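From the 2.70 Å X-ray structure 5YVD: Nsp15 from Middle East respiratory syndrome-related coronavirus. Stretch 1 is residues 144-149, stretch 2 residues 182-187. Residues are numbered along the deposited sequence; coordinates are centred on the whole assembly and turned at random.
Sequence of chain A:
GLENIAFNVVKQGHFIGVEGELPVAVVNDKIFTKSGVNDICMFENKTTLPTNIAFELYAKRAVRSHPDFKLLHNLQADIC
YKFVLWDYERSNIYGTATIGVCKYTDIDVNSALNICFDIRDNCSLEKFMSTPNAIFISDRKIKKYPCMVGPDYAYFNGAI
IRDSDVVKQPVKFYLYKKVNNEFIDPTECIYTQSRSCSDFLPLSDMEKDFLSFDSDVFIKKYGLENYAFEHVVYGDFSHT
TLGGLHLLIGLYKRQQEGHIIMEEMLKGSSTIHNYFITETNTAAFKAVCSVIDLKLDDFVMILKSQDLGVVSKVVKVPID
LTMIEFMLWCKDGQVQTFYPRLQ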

# COMPACT_ATOMS: atom_id res chain seq x y z
N LYS A 144 -37.76 -34.92 -16.32
CA LYS A 144 -37.38 -35.13 -17.70
C LYS A 144 -37.13 -33.82 -18.42
O LYS A 144 -37.11 -33.79 -19.65
CB LYS A 144 -38.45 -35.99 -18.41
CG LYS A 144 -37.86 -37.03 -19.36
CD LYS A 144 -38.84 -38.13 -19.74
CE LYS A 144 -39.31 -38.93 -18.54
NZ LYS A 144 -40.18 -40.07 -18.94
N TYR A 145 -36.87 -32.76 -17.68
CA TYR A 145 -36.63 -31.46 -18.31
C TYR A 145 -35.44 -31.56 -19.27
O TYR A 145 -34.59 -32.47 -19.15
CB TYR A 145 -36.39 -30.39 -17.24
CG TYR A 145 -37.55 -30.21 -16.29
CD1 TYR A 145 -38.72 -29.59 -16.70
CD2 TYR A 145 -37.47 -30.64 -14.97
CE1 TYR A 145 -39.79 -29.40 -15.84
CE2 TYR A 145 -38.54 -30.47 -14.09
CZ TYR A 145 -39.71 -29.84 -14.54
OH TYR A 145 -40.79 -29.67 -13.70
N PRO A 146 -35.36 -30.63 -20.24
CA PRO A 146 -34.23 -30.66 -21.18
C PRO A 146 -32.93 -30.44 -20.44
O PRO A 146 -32.83 -29.53 -19.61
CB PRO A 146 -34.51 -29.49 -22.13
CG PRO A 146 -35.93 -29.08 -21.89
CD PRO A 146 -36.21 -29.44 -20.46
N CYS A 147 -31.93 -31.26 -20.74
CA CYS A 147 -30.77 -31.36 -19.88
C CYS A 147 -29.47 -31.47 -20.64
O CYS A 147 -29.31 -32.36 -21.45
CB CYS A 147 -30.93 -32.58 -18.98
SG CYS A 147 -29.40 -33.13 -18.22
N MET A 148 -28.54 -30.57 -20.35
CA MET A 148 -27.16 -30.72 -20.77
C MET A 148 -26.43 -31.65 -19.79
O MET A 148 -26.40 -31.40 -18.59
CB MET A 148 -26.46 -29.37 -20.77
CG MET A 148 -27.17 -28.27 -21.54
SD MET A 148 -26.79 -26.62 -20.88
CE MET A 148 -27.15 -25.71 -22.38
N VAL A 149 -25.84 -32.73 -20.29
CA VAL A 149 -25.13 -33.68 -19.45
C VAL A 149 -23.67 -33.39 -19.53
O VAL A 149 -23.07 -33.54 -20.60
CB VAL A 149 -25.34 -35.12 -19.92
CG1 VAL A 149 -24.56 -36.10 -19.03
CG2 VAL A 149 -26.83 -35.45 -19.93
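Stretch 2 (182-187) EFIDPT

How does stretch 2 run over stretch 1? The two segments travel in broadly the same direction: the line from CA of Tyr-145 to CA of Met-148 and the line from CA of Phe-183 to CA of Pro-186 diverge by 39°. From Phe-183 to Thr-187 the second segment stays extended, with phi between -90° and -56° and psi between 118° and 140°, and it advances alongside stretch 1 without any direct hydrogen bond to it. In register, CA of Pro-146 lies 5.4 Å from CA of Asp-185, and CA of Met-148 lies 5.4 Å from CA of Pro-186.

What meets stretch 2 first along stretch 1? Lys-144 is out of reach, so the contact begins at Tyr-145, whose CA-to-CB bond points toward the other segment, as does that of Phe-183. With chi1 near -60° in one and -72° in the other, both in the m well, the two rings come to lie nearly parallel, their planes at 13° and their centroids 4.7 Å apart. They are slid past each other and barely overlap; CD1 of Tyr-145 approaches CE2 of Phe-183 to 3.5 Å. The slide brings CB of Tyr-145 over the face of the Phe-183 ring, 4.1 Å from the centroid of that ring, in a CH-pi contact.

Why is Pro-146 so thoroughly covered? Its CA-to-CB bond points toward stretch 2, and its ring atoms touch four successive residues there. CD of Pro-146 packs 3.7 Å from CB of Phe-183, while CB of Pro-146 lies 3.6 Å from O of Ile-184 and 3.9 Å from CD of Pro-186. Asp-185 starts away from stretch 1, yet its side chain comes back far enough to place OD2 3.7 Å from CG of Pro-146. The backbones are also linked through water: water 1 donates hydrogen bonds to O of Pro-146 at 2.6 Å and to O of Ile-184 at 2.8 Å, joining two carbonyls that have no proton to offer each other.

How does the contact finish? The CA-to-CB bond of Cys-147 points away, and the residue contributes its backbone, with O of Cys-147 3.5 Å from CG of Pro-186. At Met-148, where a strand begins, the CA-to-CB bond points sideways; CG of Met-148 rests 3.8 Å from CB of Pro-186, and CE of Met-148 makes a looser contact, 4.5 Å from CG2 of Ile-184. Pro-186 thus packs against three consecutive residues, Pro-146 to Met-148. Beyond it the segments lose touch, for neither Val-149 nor Thr-187 takes part.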

# COMPACT_ATOMS: atom_id res chain seq x y z
N GLU A 182 -38.28 -20.43 -19.19
CA GLU A 182 -38.37 -21.48 -20.19
C GLU A 182 -37.00 -22.19 -20.30
O GLU A 182 -35.95 -21.55 -20.52
CB GLU A 182 -38.79 -20.88 -21.55
CG GLU A 182 -40.22 -20.30 -21.60
CD GLU A 182 -41.16 -21.10 -22.49
OE1 GLU A 182 -41.09 -22.35 -22.45
OE2 GLU A 182 -41.97 -20.50 -23.24
N PHE A 183 -37.01 -23.51 -20.15
CA PHE A 183 -35.78 -24.29 -20.31
C PHE A 183 -35.20 -24.20 -21.71
O PHE A 183 -35.93 -24.22 -22.67
CB PHE A 183 -36.06 -25.74 -20.01
CG PHE A 183 -36.27 -26.03 -18.57
CD1 PHE A 183 -35.19 -26.40 -17.76
CD2 PHE A 183 -37.52 -25.96 -18.02
CE1 PHE A 183 -35.37 -26.71 -16.43
CE2 PHE A 183 -37.71 -26.25 -16.69
CZ PHE A 183 -36.63 -26.62 -15.89
N ILE A 184 -33.88 -24.11 -21.81
CA ILE A 184 -33.19 -24.23 -23.10
C ILE A 184 -32.92 -25.71 -23.44
O ILE A 184 -32.53 -26.51 -22.58
CB ILE A 184 -31.88 -23.44 -23.06
CG1 ILE A 184 -32.20 -21.96 -23.27
CG2 ILE A 184 -30.87 -23.93 -24.09
CD1 ILE A 184 -31.17 -21.03 -22.66
N ASP A 185 -33.13 -26.04 -24.72
CA ASP A 185 -32.84 -27.39 -25.25
C ASP A 185 -31.38 -27.54 -25.69
O ASP A 185 -30.93 -26.85 -26.61
CB ASP A 185 -33.78 -27.73 -26.41
CG ASP A 185 -35.12 -28.29 -25.92
OD1 ASP A 185 -35.38 -29.49 -26.15
OD2 ASP A 185 -35.89 -27.53 -25.28
N PRO A 186 -30.63 -28.47 -25.05
CA PRO A 186 -29.19 -28.66 -25.30
C PRO A 186 -28.84 -28.95 -26.74
O PRO A 186 -29.54 -29.69 -27.40
CB PRO A 186 -28.88 -29.94 -24.49
CG PRO A 186 -30.18 -30.69 -24.44
CD PRO A 186 -31.18 -29.58 -24.23
N THR A 187 -27.77 -28.35 -27.24
CA THR A 187 -27.17 -28.80 -28.48
C THR A 187 -26.13 -29.85 -28.11
O THR A 187 -25.24 -29.57 -27.30
CB THR A 187 -26.46 -27.64 -29.20
OG1 THR A 187 -27.25 -26.44 -29.08
CG2 THR A 187 -26.21 -27.98 -30.67
O HOH W 1 -31.97 -27.10 -19.90